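Local coordinates for protein putatuve endo-xylanase (Clostridium stercorarium, PDB 1O8P) that probably binds xylan and cellulose chains as a family 6 carbohydrate-binding module, helping a putative endo-xylanase to hold on to its plant cell-wall substrate, at residues Q30-Y34 against G51-G55; V81-T87 against V106-F112. All blocks are in the same frame, centred on the assembly; numbering follows the deposited sequence.

Contact 1 (Q30-Y34 against G51-G55); sequences QAEDY and GSAIG. With CA (calcium ion), chain B.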
ATOM      1  N   GLN A  30      -1.684  -3.982  -7.057  1.00 19.89           N
ATOM      2  CA  GLN A  30      -1.393  -2.739  -7.753  1.00 19.48           C
ATOM      3  C   GLN A  30      -2.084  -1.666  -6.946  1.00 19.59           C
ATOM      4  O   GLN A  30      -3.271  -1.777  -6.674  1.00 20.09           O
ATOM      5  CB  GLN A  30      -1.840  -2.784  -9.235  1.00 19.56           C
ATOM      6  CG  GLN A  30      -1.099  -3.840 -10.088  1.00 17.80           C
ATOM      7  CD  GLN A  30       0.429  -3.643 -10.074  1.00 19.00           C
ATOM      8  OE1 GLN A  30       0.919  -2.502  -9.957  1.00 16.66           O
ATOM      9  NE2 GLN A  30       1.182  -4.737 -10.168  1.00 17.32           N
ATOM     10  N   ALA A  31      -1.342  -0.645  -6.529  1.00 18.33           N
ATOM     11  CA  ALA A  31      -1.879   0.337  -5.604  1.00 17.60           C
ATOM     12  C   ALA A  31      -3.004   1.160  -6.258  1.00 17.64           C
ATOM     13  O   ALA A  31      -3.902   1.692  -5.557  1.00 17.22           O
ATOM     14  CB  ALA A  31      -0.758   1.231  -5.086  1.00 17.66           C
ATOM     15  N   GLU A  32      -2.949   1.291  -7.584  1.00 17.43           N
ATOM     16  CA  GLU A  32      -4.047   1.925  -8.320  1.00 18.38           C
ATOM     17  C   GLU A  32      -5.346   1.067  -8.321  1.00 18.92           C
ATOM     18  O   GLU A  32      -6.393   1.549  -8.715  1.00 18.76           O
ATOM     19  CB  GLU A  32      -3.631   2.312  -9.765  1.00 18.86           C
ATOM     20  CG  GLU A  32      -3.387   1.155 -10.728  1.00 18.72           C
ATOM     21  CD  GLU A  32      -1.990   0.571 -10.607  1.00 19.97           C
ATOM     22  OE1 GLU A  32      -1.350   0.712  -9.539  1.00 22.45           O
ATOM     23  OE2 GLU A  32      -1.520  -0.061 -11.573  1.00 21.18           O
ATOM     24  N   ASP A  33      -5.281  -0.185  -7.866  1.00 19.37           N
ATOM     25  CA  ASP A  33      -6.502  -1.015  -7.856  1.00 20.17           C
ATOM     26  C   ASP A  33      -7.222  -0.954  -6.500  1.00 19.47           C
ATOM     27  O   ASP A  33      -7.537  -1.987  -5.912  1.00 19.85           O
ATOM     28  CB  ASP A  33      -6.177  -2.467  -8.191  1.00 19.81           C
ATOM     29  CG  ASP A  33      -5.673  -2.661  -9.614  1.00 21.80           C
ATOM     30  OD1 ASP A  33      -5.868  -1.816 -10.507  1.00 24.24           O
ATOM     31  OD2 ASP A  33      -5.069  -3.697  -9.939  1.00 25.07           O
ATOM     32  N   TYR A  34      -7.445   0.254  -5.997  1.00 19.59           N
ATOM     33  CA  TYR A  34      -8.159   0.438  -4.756  1.00 20.41           C
ATOM     34  C   TYR A  34      -9.678   0.421  -5.002  1.00 21.36           C
ATOM     35  O   TYR A  34     -10.160   0.805  -6.083  1.00 22.11           O
ATOM     36  CB  TYR A  34      -7.718   1.735  -4.057  1.00 20.24           C
ATOM     37  CG  TYR A  34      -7.842   2.973  -4.920  1.00 20.27           C
ATOM     38  CD1 TYR A  34      -9.056   3.640  -5.040  1.00 19.14           C
ATOM     39  CD2 TYR A  34      -6.744   3.476  -5.610  1.00 20.39           C
ATOM     40  CE1 TYR A  34      -9.172   4.777  -5.823  1.00 19.02           C
ATOM     41  CE2 TYR A  34      -6.841   4.619  -6.410  1.00 19.59           C
ATOM     42  CZ  TYR A  34      -8.056   5.267  -6.506  1.00 22.72           C
ATOM     43  OH  TYR A  34      -8.162   6.397  -7.300  1.00 22.38           O
ATOM     44  N   GLY A  51       2.965   0.642 -16.803  1.00 27.21           N
ATOM     45  CA  GLY A  51       2.436   0.542 -15.445  1.00 25.97           C
ATOM     46  C   GLY A  51       1.898   1.864 -14.917  1.00 24.87           C
ATOM     47  O   GLY A  51       1.842   2.889 -15.644  1.00 25.28           O
ATOM     48  N   SER A  52       1.449   1.847 -13.674  1.00 22.94           N
ATOM     49  CA  SER A  52       0.855   3.033 -13.053  1.00 22.05           C
ATOM     50  C   SER A  52       1.144   3.082 -11.566  1.00 20.92           C
ATOM     51  O   SER A  52       1.461   2.062 -10.965  1.00 20.07           O
ATOM     52  CB  SER A  52      -0.671   3.061 -13.242  1.00 22.59           C
ATOM     53  OG  SER A  52      -1.051   3.016 -14.595  1.00 23.67           O
ATOM     54  N   ALA A  53       1.012   4.265 -10.968  1.00 19.50           N
ATOM     55  CA  ALA A  53       1.221   4.400  -9.549  1.00 18.96           C
ATOM     56  C   ALA A  53       0.227   5.421  -9.041  1.00 18.72           C
ATOM     57  O   ALA A  53      -0.224   6.286  -9.769  1.00 19.48           O
ATOM     58  CB  ALA A  53       2.656   4.821  -9.252  1.00 19.24           C
ATOM     59  N   ILE A  54      -0.194   5.282  -7.806  1.00 18.27           N
ATOM     60  CA  ILE A  54      -0.943   6.377  -7.205  1.00 17.48           C
ATOM     61  C   ILE A  54       0.035   7.489  -6.756  1.00 17.53           C
ATOM     62  O   ILE A  54       1.179   7.208  -6.389  1.00 15.51           O
ATOM     63  CB  ILE A  54      -1.873   5.853  -6.098  1.00 17.08           C
ATOM     64  CG1 ILE A  54      -1.060   5.127  -4.987  1.00 16.59           C
ATOM     65  CG2 ILE A  54      -2.958   4.912  -6.752  1.00 15.68           C
ATOM     66  CD1 ILE A  54      -1.859   4.624  -3.790  1.00 14.36           C
ATOM     67  N   GLY A  55      -0.448   8.737  -6.787  1.00 17.48           N
ATOM     68  CA  GLY A  55       0.296   9.929  -6.394  1.00 17.41           C
ATOM     69  C   GLY A  55      -0.673  11.083  -6.059  1.00 18.12           C
ATOM     70  O   GLY A  55      -1.881  10.829  -5.941  1.00 17.28           O
TER
HETATM   71 CA    CA B1149       1.011  -0.110 -10.192  1.00 28.93          CA
HETATM   72  O   HOH W   1       0.903  -0.750 -12.561  1.00 23.47           O

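Contact 2 (V81-T87 against V106-F112); sequences VATQNAT and VGSTGSF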
ATOM      1  N   VAL A  81       7.834   2.202  -3.977  1.00 19.32           N
ATOM      2  CA  VAL A  81       7.427   3.583  -3.653  1.00 18.57           C
ATOM      3  C   VAL A  81       8.469   4.603  -4.153  1.00 19.05           C
ATOM      4  O   VAL A  81       9.642   4.276  -4.317  1.00 19.39           O
ATOM      5  CB  VAL A  81       7.195   3.778  -2.126  1.00 18.99           C
ATOM      6  CG1 VAL A  81       5.962   2.991  -1.625  1.00 15.31           C
ATOM      7  CG2 VAL A  81       8.414   3.337  -1.367  1.00 17.17           C
ATOM      8  N   ALA A  82       8.031   5.820  -4.442  1.00 19.20           N
ATOM      9  CA  ALA A  82       8.965   6.926  -4.734  1.00 19.58           C
ATOM     10  C   ALA A  82       8.532   8.111  -3.922  1.00 19.76           C
ATOM     11  O   ALA A  82       7.325   8.373  -3.814  1.00 19.53           O
ATOM     12  CB  ALA A  82       8.909   7.302  -6.210  1.00 17.88           C
ATOM     13  N   THR A  83       9.500   8.853  -3.373  1.00 20.25           N
ATOM     14  CA  THR A  83       9.192  10.119  -2.723  1.00 20.95           C
ATOM     15  C   THR A  83      10.411  11.026  -2.635  1.00 22.50           C
ATOM     16  O   THR A  83      11.552  10.581  -2.823  1.00 22.34           O
ATOM     17  CB  THR A  83       8.523   9.895  -1.325  1.00 20.87           C
ATOM     18  OG1 THR A  83       8.080  11.153  -0.791  1.00 21.64           O
ATOM     19  CG2 THR A  83       9.507   9.330  -0.280  1.00 19.10           C
ATOM     20  N   GLN A  84      10.170  12.303  -2.370  1.00 23.73           N
ATOM     21  CA  GLN A  84      11.256  13.251  -2.124  1.00 24.51           C
ATOM     22  C   GLN A  84      11.517  13.557  -0.635  1.00 25.15           C
ATOM     23  O   GLN A  84      12.508  14.169  -0.313  1.00 25.29           O
ATOM     24  CB  GLN A  84      10.944  14.559  -2.829  1.00 24.46           C
ATOM     25  CG  GLN A  84      11.180  14.499  -4.292  1.00 25.58           C
ATOM     26  CD  GLN A  84      11.036  15.856  -4.907  1.00 29.65           C
ATOM     27  OE1 GLN A  84      11.330  16.863  -4.251  1.00 35.98           O
ATOM     28  NE2 GLN A  84      10.623  15.909  -6.149  1.00 23.73           N
ATOM     29  N   ASN A  85      10.607  13.170   0.253  1.00 25.65           N
ATOM     30  CA  ASN A  85      10.757  13.401   1.692  1.00 25.90           C
ATOM     31  C   ASN A  85      10.265  12.184   2.487  1.00 25.87           C
ATOM     32  O   ASN A  85       9.308  11.529   2.077  1.00 23.94           O
ATOM     33  CB  ASN A  85       9.988  14.642   2.131  1.00 26.03           C
ATOM     34  CG  ASN A  85      10.520  15.927   1.472  1.00 30.81           C
ATOM     35  OD1 ASN A  85      10.078  16.307   0.389  1.00 32.80           O
ATOM     36  ND2 ASN A  85      11.482  16.585   2.122  1.00 31.56           N
ATOM     37  N   ALA A  86      10.927  11.931   3.632  1.00 25.12           N
ATOM     38  CA  ALA A  86      10.609  10.824   4.524  1.00 24.28           C
ATOM     39  C   ALA A  86       9.149  10.846   4.953  1.00 24.27           C
ATOM     40  O   ALA A  86       8.612  11.879   5.362  1.00 24.48           O
ATOM     41  CB  ALA A  86      11.520  10.828   5.752  1.00 23.90           C
ATOM     42  N   THR A  87       8.518   9.682   4.890  1.00 22.82           N
ATOM     43  CA  THR A  87       7.107   9.588   5.181  1.00 20.88           C
ATOM     44  C   THR A  87       6.787   8.160   5.582  1.00 20.52           C
ATOM     45  O   THR A  87       7.676   7.295   5.609  1.00 21.63           O
ATOM     46  CB  THR A  87       6.282  10.136   3.974  1.00 21.27           C
ATOM     47  OG1 THR A  87       4.911  10.187   4.342  1.00 21.96           O
ATOM     48  CG2 THR A  87       6.317   9.201   2.783  1.00 18.39           C
ATOM     49  N   VAL A 106       9.131   5.209   4.882  1.00 20.35           N
ATOM     50  CA  VAL A 106       9.683   5.440   3.566  1.00 20.70           C
ATOM     51  C   VAL A 106      10.634   6.650   3.633  1.00 22.39           C
ATOM     52  O   VAL A 106      10.194   7.774   3.927  1.00 23.68           O
ATOM     53  CB  VAL A 106       8.583   5.667   2.518  1.00 20.08           C
ATOM     54  CG1 VAL A 106       9.225   5.722   1.135  1.00 18.34           C
ATOM     55  CG2 VAL A 106       7.497   4.581   2.603  1.00 19.02           C
ATOM     56  N   GLY A 107      11.929   6.405   3.403  1.00 22.52           N
ATOM     57  CA  GLY A 107      12.880   7.484   3.211  1.00 23.62           C
ATOM     58  C   GLY A 107      12.855   8.042   1.793  1.00 23.93           C
ATOM     59  O   GLY A 107      12.405   7.375   0.847  1.00 24.26           O
ATOM     60  N   SER A 108      13.364   9.259   1.630  1.00 23.42           N
ATOM     61  CA  SER A 108      13.444   9.856   0.313  1.00 23.23           C
ATOM     62  C   SER A 108      14.231   8.938  -0.655  1.00 23.52           C
ATOM     63  O   SER A 108      15.271   8.375  -0.278  1.00 22.90           O
ATOM     64  CB  SER A 108      14.097  11.244   0.398  1.00 23.94           C
ATOM     65  OG  SER A 108      14.492  11.649  -0.888  1.00 25.68           O
ATOM     66  N   THR A 109      13.675   8.751  -1.860  1.00 22.28           N
ATOM     67  CA  THR A 109      14.310   8.038  -2.951  1.00 22.36           C
ATOM     68  C   THR A 109      14.987   9.019  -3.944  1.00 22.98           C
ATOM     69  O   THR A 109      15.606   8.593  -4.932  1.00 23.26           O
ATOM     70  CB  THR A 109      13.290   7.118  -3.712  1.00 22.07           C
ATOM     71  OG1 THR A 109      12.238   7.912  -4.301  1.00 22.59           O
ATOM     72  CG2 THR A 109      12.560   6.210  -2.757  1.00 20.73           C
ATOM     73  N   GLY A 110      14.866  10.316  -3.671  1.00 22.99           N
ATOM     74  CA  GLY A 110      15.483  11.337  -4.495  1.00 23.34           C
ATOM     75  C   GLY A 110      14.578  11.928  -5.571  1.00 23.29           C
ATOM     76  O   GLY A 110      14.869  12.999  -6.108  1.00 22.62           O
ATOM     77  N   SER A 111      13.490  11.227  -5.901  1.00 22.97           N
ATOM     78  CA  SER A 111      12.540  11.722  -6.899  1.00 21.75           C
ATOM     79  C   SER A 111      11.220  10.936  -6.906  1.00 22.29           C
ATOM     80  O   SER A 111      11.192   9.745  -6.593  1.00 21.83           O
ATOM     81  CB  SER A 111      13.212  11.762  -8.266  1.00 21.44           C
ATOM     82  OG  SER A 111      12.503  11.066  -9.240  1.00 24.33           O
ATOM     83  N   PHE A 112      10.118  11.602  -7.250  1.00 21.69           N
ATOM     84  CA  PHE A 112       8.855  10.895  -7.405  1.00 21.54           C
ATOM     85  C   PHE A 112       8.809   9.878  -8.542  1.00 21.76           C
ATOM     86  O   PHE A 112       7.778   9.243  -8.735  1.00 21.98           O
ATOM     87  CB  PHE A 112       7.679  11.866  -7.495  1.00 20.90           C
ATOM     88  CG  PHE A 112       7.318  12.469  -6.179  1.00 20.96           C
ATOM     89  CD1 PHE A 112       6.671  11.711  -5.214  1.00 21.43           C
ATOM     90  CD2 PHE A 112       7.644  13.800  -5.901  1.00 20.88           C
ATOM     91  CE1 PHE A 112       6.338  12.270  -3.987  1.00 24.00           C
ATOM     92  CE2 PHE A 112       7.327  14.376  -4.644  1.00 21.57           C
ATOM     93  CZ  PHE A 112       6.672  13.611  -3.701  1.00 23.67           C
TER
HETATM   94  O   HOH W   2      10.216  14.215  -7.988  1.00 17.22           O

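Contact 1 (Q30-Y34 against G51-G55)
A metal ion can join two pieces of chain that share no direct hydrogen bond, and residues 30-34 and 51-55 are a clear case. Metal coordination carries the polar part of the contact. The calcium is bound by Gln30 OE1 at 2.4 Å and, from the carboxylate of Glu32, by OE1 at 2.6 Å and OE2 at 2.9 Å; from the strand 52-55 comes the backbone carbonyl Ser52 O at 2.4 Å. Water 1, 2.5 Å from the ion, also accepts a hydrogen bond of 2.9 Å from Ser52 N, so Ser52 meets the metal both directly and through solvent. Glu32 OE1 and Ser52 O lie 3.4 Å apart, two acceptors drawn together by the cation, and Asp142 completes the site.

Backbone hydrogen bonding shapes residues 30-34: a type I turn from Gln30 to Asp33, closed by Asp33 N to Gln30 O at 2.8 Å, brings Gln30 and Glu32 to the same ion.

Apolar packing lies beside the metal. Ile54 points toward the turn, its CD1 3.8 Å from Ala31 CB and its CG2 3.5 Å from Glu32 CA, while the same CG2 meets the edge of the Tyr34 ring at CE2, 3.9 Å away. Together these features make up a calcium site built from the turn after strand 29-30, strand 52-55 and strand 140-147, probably structural, as in the beta-sandwich of family 6 carbohydrate-binding modules.

Contact 2 (V81-T87 against V106-F112)
The end of a strand pair and the loops packed beyond it, at one end of a beta-sandwich, join residues 81-87 to 106-112. Thr87, opening strand 87-93, and Val106, closing strand 100-106, make the last antiparallel hydrogen-bonded pair between those strands, with Thr87 N to Val106 O at 2.7 Å and Val106 N to Thr87 O at 2.6 Å. Ala86 CA adds a CH...O contact of 3.1 Å to Val106 O. Beyond this pair the loops leaving strands 74-82 and 100-106 pack together, and Thr83 is the polar partner: its N donates to Thr109 OG1 and its O accepts from Thr109 N, both at 3.0 Å. Thr109 OG1 is also hydrogen-bonded to Thr114 O, and Thr83 OG1 to Pro138 O. An ST turn, Gly110 N to Ser108 OG at 3.1 Å, bends residues 106-112.

Val81 CG2 packs on Val106 CG1 at 3.6 Å, and Ala82 CB lies 3.4 Å from both Ser111 O and Phe112 O. One face of the Phe112 ring covers the peptide between Thr83 and Gln84. Water 2 bridges the two segments, accepting from Gln84 NE2 at 2.5 Å and from Phe112 N at 2.7 Å.

Overall arrangement
Along the chain the two contacts come in series, 30-34 with 51-55 first and 81-87 with 106-112 afterwards, all within a single family 6 module. Their centres are about 16 Å apart and their nearest atoms about 7 Å, so they do not touch. Strand 140-147 is shared: its Val141, next to Asp142, touches Ala31 and Ile54 of contact 1 and Val81 of contact 2. The four-stranded antiparallel sheet also includes strands 29-30 and 74-82, from which 30-34 and 81-87 emerge. The pair illustrates how a helix-free sandwich joins its parts, by a metal between a turn and a short strand in one place and by backbone pairing and loop packing in another.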